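PDB 2E7P: glutaredoxin from Populus tremula x Populus tremuloides, which binds a glutathione-ligated [2Fe-2S] cluster and probably reduces disulfides of small molecules and proteins at the expense of glutathione. Local coordinates for residues Val22-Lys27 / Ala45-Val50; Gly31-Val36 / Gly72-Val77. All blocks are in the same frame, centred on the assembly; numbering follows the deposited sequence.

Contact 1. Residues Val22-Lys27 / Ala45-Val50; sequences VVVFSK and ASYKVV. With GSH (glutathione), chain H.
Val-50 has Val-23 and Phe-25 as side-chain neighbours on one face of the parallel pairing of 22-27 with 45-50. Its CB and CG1 lie along the CD1/CE1 side of the Phe-25 ring (CB to CD1 3.7 Å), while CG2 meets Val-23 CG1 at 4.0 Å. An alanine in place of Phe-25 would probably open a gap beside the Val-50 methyls. Val-22 packs CB to CB on Tyr-47 at 3.6 Å; Tyr-47 CG stands between the backbone N and carbonyl carbon (chi1 48°), which sends the ring away toward helix 31-42. On the other face Val-24 and Val-49 are bridge partners by backbone; Val-24 CG2 approaches the Tyr-47 ring obliquely (CD1 at 4.4 Å), and Val-49 CG1 rests 3.7 Å from Ser-26 CB. Four backbone bonds, Lys-48 N to Val-22 O, Val-24 N to Lys-48 O, Val-50 N to Val-24 O and Ser-26 N to Val-50 O, set the register. Beyond the strand, Lys-27 NZ donates to glutathione O32 at 2.7 Å. The strand axes run 23° apart in a beta-alpha-beta unit of the thioredoxin fold. Helix 31-42 covers the Val-24 face, helix 3-18 packs on Phe-25, and strand 76-79 flanks strand 22-26.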
loop_
_atom_site.group_PDB
_atom_site.type_symbol
_atom_site.label_atom_id
_atom_site.label_comp_id
_atom_site.label_asym_id
_atom_site.label_seq_id
_atom_site.Cartn_x
_atom_site.Cartn_y
_atom_site.Cartn_z
ATOM N N VAL C 22 -9.559 -5.317 18.817
ATOM C CA VAL C 22 -8.568 -4.642 17.977
ATOM C C VAL C 22 -9.225 -4.278 16.659
ATOM O O VAL C 22 -9.908 -5.088 16.029
ATOM C CB VAL C 22 -7.318 -5.488 17.706
ATOM C CG1 VAL C 22 -6.251 -4.675 16.905
ATOM C CG2 VAL C 22 -6.717 -6.036 19.016
ATOM N N VAL C 23 -9.018 -3.046 16.238
ATOM C CA VAL C 23 -9.618 -2.581 14.993
ATOM C C VAL C 23 -8.552 -1.867 14.162
ATOM O O VAL C 23 -7.830 -0.966 14.658
ATOM C CB VAL C 23 -10.854 -1.660 15.233
ATOM C CG1 VAL C 23 -11.343 -1.072 13.884
ATOM C CG2 VAL C 23 -11.999 -2.446 15.950
ATOM N N VAL C 24 -8.460 -2.293 12.914
ATOM C CA VAL C 24 -7.517 -1.713 11.949
ATOM C C VAL C 24 -8.298 -1.090 10.790
ATOM O O VAL C 24 -8.846 -1.792 9.972
ATOM C CB VAL C 24 -6.529 -2.782 11.399
ATOM C CG1 VAL C 24 -5.551 -2.160 10.426
ATOM C CG2 VAL C 24 -5.729 -3.430 12.546
ATOM N N PHE C 25 -8.336 0.232 10.720
ATOM C CA PHE C 25 -8.751 0.911 9.479
ATOM C C PHE C 25 -7.637 0.815 8.424
ATOM O O PHE C 25 -6.487 1.121 8.684
ATOM C CB PHE C 25 -9.182 2.368 9.746
ATOM C CG PHE C 25 -10.354 2.489 10.700
ATOM C CD1 PHE C 25 -11.661 2.482 10.233
ATOM C CD2 PHE C 25 -10.137 2.637 12.059
ATOM C CE1 PHE C 25 -12.736 2.637 11.095
ATOM C CE2 PHE C 25 -11.205 2.754 12.940
ATOM C CZ PHE C 25 -12.512 2.760 12.446
ATOM N N SER C 26 -8.013 0.373 7.229
ATOM C CA SER C 26 -7.092 -0.163 6.251
ATOM C C SER C 26 -7.572 0.163 4.818
ATOM O O SER C 26 -8.678 0.647 4.622
ATOM C CB SER C 26 -7.010 -1.687 6.473
ATOM O OG SER C 26 -6.215 -2.331 5.511
ATOM N N LYS C 27 -6.692 -0.035 3.841
ATOM C CA LYS C 27 -7.026 -0.037 2.427
ATOM C C LYS C 27 -6.450 -1.359 1.911
ATOM O O LYS C 27 -5.369 -1.797 2.352
ATOM C CB LYS C 27 -6.371 1.134 1.675
ATOM C CG LYS C 27 -6.872 2.562 2.007
ATOM C CD LYS C 27 -8.135 2.932 1.297
ATOM C CE LYS C 27 -8.666 4.274 1.817
ATOM N NZ LYS C 27 -8.185 5.471 1.030
ATOM N N ALA C 45 -2.917 -12.090 17.828
ATOM C CA ALA C 45 -4.080 -11.268 18.167
ATOM C C ALA C 45 -5.189 -11.528 17.155
ATOM O O ALA C 45 -4.890 -11.777 15.994
ATOM C CB ALA C 45 -3.704 -9.817 18.114
ATOM N N SER C 46 -6.451 -11.474 17.587
ATOM C CA SER C 46 -7.562 -11.374 16.616
ATOM C C SER C 46 -7.905 -9.908 16.439
ATOM O O SER C 46 -7.810 -9.120 17.389
ATOM C CB SER C 46 -8.825 -12.114 17.088
ATOM O OG SER C 46 -8.494 -13.272 17.844
ATOM N N TYR C 47 -8.340 -9.515 15.246
ATOM C CA TYR C 47 -8.573 -8.090 15.044
ATOM C C TYR C 47 -9.615 -7.940 13.972
ATOM O O TYR C 47 -9.823 -8.840 13.185
ATOM C CB TYR C 47 -7.260 -7.357 14.667
ATOM C CG TYR C 47 -6.479 -8.045 13.565
ATOM C CD1 TYR C 47 -6.659 -7.697 12.210
ATOM C CD2 TYR C 47 -5.583 -9.082 13.863
ATOM C CE1 TYR C 47 -5.950 -8.384 11.203
ATOM C CE2 TYR C 47 -4.880 -9.746 12.862
ATOM C CZ TYR C 47 -5.067 -9.400 11.551
ATOM O OH TYR C 47 -4.347 -10.095 10.582
ATOM N N LYS C 48 -10.264 -6.798 13.939
ATOM C CA LYS C 48 -11.205 -6.506 12.884
ATOM C C LYS C 48 -10.565 -5.525 11.893
ATOM O O LYS C 48 -9.943 -4.557 12.288
ATOM C CB LYS C 48 -12.465 -5.917 13.504
ATOM C CG LYS C 48 -13.410 -5.339 12.511
ATOM C CD LYS C 48 -14.613 -4.762 13.200
ATOM C CE LYS C 48 -15.517 -4.144 12.163
ATOM N NZ LYS C 48 -16.886 -4.440 12.550
ATOM N N VAL C 49 -10.716 -5.791 10.605
ATOM C CA VAL C 49 -10.181 -4.922 9.587
ATOM C C VAL C 49 -11.352 -4.187 8.937
ATOM O O VAL C 49 -12.329 -4.807 8.499
ATOM C CB VAL C 49 -9.392 -5.692 8.505
ATOM C CG1 VAL C 49 -8.834 -4.721 7.512
ATOM C CG2 VAL C 49 -8.250 -6.477 9.130
ATOM N N VAL C 50 -11.252 -2.864 8.886
ATOM C CA VAL C 50 -12.235 -2.073 8.156
ATOM C C VAL C 50 -11.538 -1.613 6.915
ATOM O O VAL C 50 -10.738 -0.728 6.981
ATOM C CB VAL C 50 -12.683 -0.855 8.994
ATOM C CG1 VAL C 50 -13.721 -0.004 8.221
ATOM C CG2 VAL C 50 -13.216 -1.327 10.368
HETATM N N1 GSH H . 3.567 7.009 8.817
HETATM C CA1 GSH H . 2.305 6.385 8.410
HETATM C C1 GSH H . 2.201 5.057 9.104
HETATM O O11 GSH H . 1.117 4.409 9.161
HETATM O O12 GSH H . 3.251 4.644 9.647
HETATM C CB1 GSH H . 2.248 6.289 6.877
HETATM C CG1 GSH H . 0.890 5.773 6.349
HETATM C CD1 GSH H . 0.695 6.091 4.890
HETATM O OE1 GSH H . 1.499 6.764 4.263
HETATM N N2 GSH H . -0.441 5.671 4.346
HETATM C CA2 GSH H . -0.766 5.956 2.943
HETATM C C2 GSH H . -2.174 6.512 2.904
HETATM O O2 GSH H . -3.011 6.274 3.797
HETATM C CB2 GSH H . -0.671 4.642 2.102
HETATM S SG2 GSH H . 0.800 3.550 1.900
HETATM N N3 GSH H . -2.518 7.287 1.871
HETATM C CA3 GSH H . -3.845 7.821 1.745
HETATM C C3 GSH H . -4.788 6.657 1.460
HETATM O O31 GSH H . -4.398 5.619 0.872
HETATM O O32 GSH H . -5.968 6.782 1.819
HETATM O O HOH W 1 -10.237 -8.082 18.081
#

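Contact 2. Residues Gly31-Val36 / Gly72-Val77; sequences GYCNRV and GTVPNV. With GSH (glutathione), chain H; FES (Fe2/s2 (inorganic) cluster), chain E; GSH (glutathione), chain G.
Pro-75 is the main bump of this contact, its ring pushed against the helical turn formed by Tyr-32, Cys-33 and Val-36. The ring carbons spread over three side chains: CD reaches Tyr-32 CB at 3.9 Å, CB and CD both border Cys-33 SG, and CG, which also sits against Tyr-32 O, presses on Val-36 CG2 at 3.5 Å, tighter than usual for two carbons. Val-36 meets the ring at a slant with that branch, while its other branch, CG1, anti to the backbone N (chi1 164°), reaches tip to tip to Val-77 CG2 at 3.8 Å. Pro-75 and Val-77 thus lie against different methyls of one side chain. Cys-33 SG, anti to its own carbonyl carbon (chi1 -65°), fills the notch between the Val-74 side chain, whose CG2 is 3.6 Å from the sulfur, and the Pro-75 ring.

The peptide bond before Pro-75 is cis, the cis-proline turn of the thioredoxin fold, which here faces the first turns of helix 31-42, just after the cluster-binding Cys-30. In this turn the backbone of Val-74 pairs with glutathione much as one strand pairs with another: Val-74 N donates to glutathione O2 at 2.9 Å with an angle of 169° at the hydrogen, and glutathione N2 returns a bond of 2.9 Å to Val-74 O.

Sulfur SG2 of the same glutathione ligates FE1 of the cluster, and Tyr-32 CD2 approaches that sulfur to 3.8 Å. Sulfide S2 of the cluster sits over one face of the Tyr-32 ring, displaced toward the rim, while glutathione CD1 lies at the ring edge, in plane. Tyr-32 of the third subunit meets this ring edge-to-face. Behind Pro-75 and Val-36 the packing continues onto Val-24 of strand 22-26, and helix 87-95 covers them with Cys-87 and Val-90.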
loop_
_atom_site.group_PDB
_atom_site.type_symbol
_atom_site.label_atom_id
_atom_site.label_comp_id
_atom_site.label_asym_id
_atom_site.label_seq_id
_atom_site.Cartn_x
_atom_site.Cartn_y
_atom_site.Cartn_z
ATOM N N GLY C 31 0.494 -1.988 1.478
ATOM C CA GLY C 31 1.478 -2.808 2.149
ATOM C C GLY C 31 1.743 -2.401 3.577
ATOM O O GLY C 31 2.024 -3.254 4.407
ATOM N N TYR C 32 1.669 -1.105 3.884
ATOM C CA TYR C 32 1.778 -0.660 5.274
ATOM C C TYR C 32 0.648 -1.284 6.083
ATOM O O TYR C 32 0.864 -1.782 7.189
ATOM C CB TYR C 32 1.743 0.868 5.378
ATOM C CG TYR C 32 3.074 1.574 5.097
ATOM C CD1 TYR C 32 4.260 0.871 5.141
ATOM C CD2 TYR C 32 3.126 2.946 4.785
ATOM C CE1 TYR C 32 5.475 1.479 4.886
ATOM C CE2 TYR C 32 4.348 3.581 4.559
ATOM C CZ TYR C 32 5.527 2.815 4.603
ATOM O OH TYR C 32 6.798 3.346 4.401
ATOM N N CYS C 33 -0.561 -1.300 5.522
ATOM C CA CYS C 33 -1.679 -2.019 6.174
ATOM C C CYS C 33 -1.394 -3.518 6.357
ATOM O O CYS C 33 -1.601 -4.065 7.444
ATOM C CB CYS C 33 -2.993 -1.765 5.404
ATOM S SG CYS C 33 -3.439 -0.042 5.504
ATOM N N ASN C 34 -0.906 -4.185 5.313
ATOM C CA ASN C 34 -0.470 -5.606 5.444
ATOM C C ASN C 34 0.616 -5.904 6.476
ATOM O O ASN C 34 0.604 -6.948 7.093
ATOM C CB ASN C 34 -0.046 -6.153 4.082
ATOM C CG ASN C 34 -1.212 -6.129 3.078
ATOM O OD1 ASN C 34 -2.369 -6.147 3.488
ATOM N ND2 ASN C 34 -0.911 -6.040 1.789
ATOM N N ARG C 35 1.570 -4.983 6.637
ATOM C CA ARG C 35 2.620 -5.098 7.667
ATOM C C ARG C 35 2.006 -5.062 9.096
ATOM O O ARG C 35 2.359 -5.857 9.974
ATOM C CB ARG C 35 3.663 -3.975 7.466
ATOM C CG ARG C 35 4.880 -3.965 8.478
ATOM C CD ARG C 35 5.719 -5.247 8.443
ATOM N NE ARG C 35 6.823 -5.159 9.398
ATOM C CZ ARG C 35 7.244 -6.155 10.181
ATOM N NH1 ARG C 35 6.659 -7.350 10.125
ATOM N NH2 ARG C 35 8.255 -5.946 11.040
ATOM N N VAL C 36 1.066 -4.160 9.322
ATOM C CA VAL C 36 0.339 -4.183 10.592
ATOM C C VAL C 36 -0.390 -5.504 10.832
ATOM O O VAL C 36 -0.319 -6.079 11.914
ATOM C CB VAL C 36 -0.629 -2.992 10.682
ATOM C CG1 VAL C 36 -1.682 -3.205 11.795
ATOM C CG2 VAL C 36 0.190 -1.727 10.927
ATOM N N GLY C 72 -4.963 10.876 9.194
ATOM C CA GLY C 72 -5.839 10.741 8.010
ATOM C C GLY C 72 -5.364 9.689 7.003
ATOM O O GLY C 72 -5.871 9.608 5.875
ATOM N N THR C 73 -4.397 8.878 7.444
ATOM C CA THR C 73 -3.759 7.862 6.641
ATOM C C THR C 73 -4.124 6.475 7.203
ATOM O O THR C 73 -4.604 6.361 8.338
ATOM C CB THR C 73 -2.211 8.003 6.715
ATOM O OG1 THR C 73 -1.809 7.964 8.093
ATOM C CG2 THR C 73 -1.707 9.307 6.049
ATOM N N VAL C 74 -3.899 5.434 6.401
ATOM C CA VAL C 74 -4.039 4.046 6.843
ATOM C C VAL C 74 -2.641 3.418 6.925
ATOM O O VAL C 74 -1.741 3.843 6.198
ATOM C CB VAL C 74 -4.956 3.251 5.885
ATOM C CG1 VAL C 74 -6.373 3.856 5.909
ATOM C CG2 VAL C 74 -4.399 3.265 4.484
ATOM N N PRO C 75 -2.434 2.422 7.807
ATOM C CA PRO C 75 -3.420 1.891 8.745
ATOM C C PRO C 75 -3.646 2.843 9.932
ATOM O O PRO C 75 -2.762 3.621 10.312
ATOM C CB PRO C 75 -2.823 0.569 9.188
ATOM C CG PRO C 75 -1.209 0.844 9.085
ATOM C CD PRO C 75 -1.096 1.775 7.917
ATOM N N ASN C 76 -4.836 2.780 10.490
ATOM C CA ASN C 76 -5.156 3.537 11.694
ATOM C C ASN C 76 -5.618 2.500 12.702
ATOM O O ASN C 76 -6.642 1.854 12.509
ATOM C CB ASN C 76 -6.227 4.590 11.388
ATOM C CG ASN C 76 -6.316 5.659 12.460
ATOM O OD1 ASN C 76 -5.988 5.419 13.621
ATOM N ND2 ASN C 76 -6.713 6.868 12.057
ATOM N N VAL C 77 -4.806 2.288 13.743
ATOM C CA VAL C 77 -4.983 1.150 14.637
ATOM C C VAL C 77 -5.517 1.550 16.017
ATOM O O VAL C 77 -4.998 2.458 16.663
ATOM C CB VAL C 77 -3.640 0.394 14.849
ATOM C CG1 VAL C 77 -3.845 -0.813 15.759
ATOM C CG2 VAL C 77 -2.998 -0.027 13.486
HETATM N N1 GSH H . 3.567 7.009 8.817
HETATM C CA1 GSH H . 2.305 6.385 8.410
HETATM C C1 GSH H . 2.201 5.057 9.104
HETATM O O11 GSH H . 1.117 4.409 9.161
HETATM O O12 GSH H . 3.251 4.644 9.647
HETATM C CB1 GSH H . 2.248 6.289 6.877
HETATM C CG1 GSH H . 0.890 5.773 6.349
HETATM C CD1 GSH H . 0.695 6.091 4.890
HETATM O OE1 GSH H . 1.499 6.764 4.263
HETATM N N2 GSH H . -0.441 5.671 4.346
HETATM C CA2 GSH H . -0.766 5.956 2.943
HETATM C C2 GSH H . -2.174 6.512 2.904
HETATM O O2 GSH H . -3.011 6.274 3.797
HETATM C CB2 GSH H . -0.671 4.642 2.102
HETATM S SG2 GSH H . 0.800 3.550 1.900
HETATM N N3 GSH H . -2.518 7.287 1.871
HETATM C CA3 GSH H . -3.845 7.821 1.745
HETATM C C3 GSH H . -4.788 6.657 1.460
HETATM O O31 GSH H . -4.398 5.619 0.872
HETATM O O32 GSH H . -5.968 6.782 1.819
HETATM FE FE1 FES E . 0.664 1.869 1.400
HETATM FE FE2 FES E . 2.267 0.794 -0.638
HETATM S S1 FES E . 0.792 1.493 -0.255
HETATM S S2 FES E . 2.271 1.170 1.124
HETATM N N1 GSH G . -5.688 -8.448 -6.472
HETATM C CA1 GSH G . -4.872 -9.465 -5.809
HETATM C C1 GSH G . -5.769 -10.634 -5.541
HETATM O O11 GSH G . -5.332 -11.723 -5.109
HETATM O O12 GSH G . -6.985 -10.459 -5.735
HETATM C CB1 GSH G . -4.385 -8.839 -4.492
HETATM C CG1 GSH G . -3.488 -9.719 -3.581
HETATM C CD1 GSH G . -2.618 -8.881 -2.620
HETATM O OE1 GSH G . -2.688 -7.659 -2.624
HETATM N N2 GSH G . -1.811 -9.534 -1.778
HETATM C CA2 GSH G . -0.877 -8.870 -0.885
HETATM C C2 GSH G . 0.493 -9.201 -1.401
HETATM O O2 GSH G . 0.667 -10.278 -1.935
HETATM C CB2 GSH G . -0.953 -9.538 0.470
HETATM S SG2 GSH G . -2.481 -9.100 1.319
HETATM N N3 GSH G . 1.514 -8.346 -1.244
HETATM C CA3 GSH G . 2.886 -8.592 -1.687
HETATM C C3 GSH G . 3.560 -9.634 -0.809
HETATM O O31 GSH G . 2.994 -10.100 0.213
HETATM O O32 GSH G . 4.704 -10.035 -1.101
#

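From the N terminus, the chain passes helix 3-18 and enters strand 22-26, the first half of contact 1. It then forms helix 31-42, whose opening turns belong to contact 2, before strand 48-51 returns beside the first strand and closes the beta-alpha-beta loop of contact 1. Contact 2 closes later, when the chain has run through helix 58-69 and arrives at residues 72-77. The two loops therefore cross, with segments alternating along the sequence. They meet in space as well: strands 22-26 and 76-79 are sheet neighbours, with a probable hydrogen bond from Phe-25 N to Asn-76 O, and both contacts reach the same glutathione, through Lys-27 and Val-74.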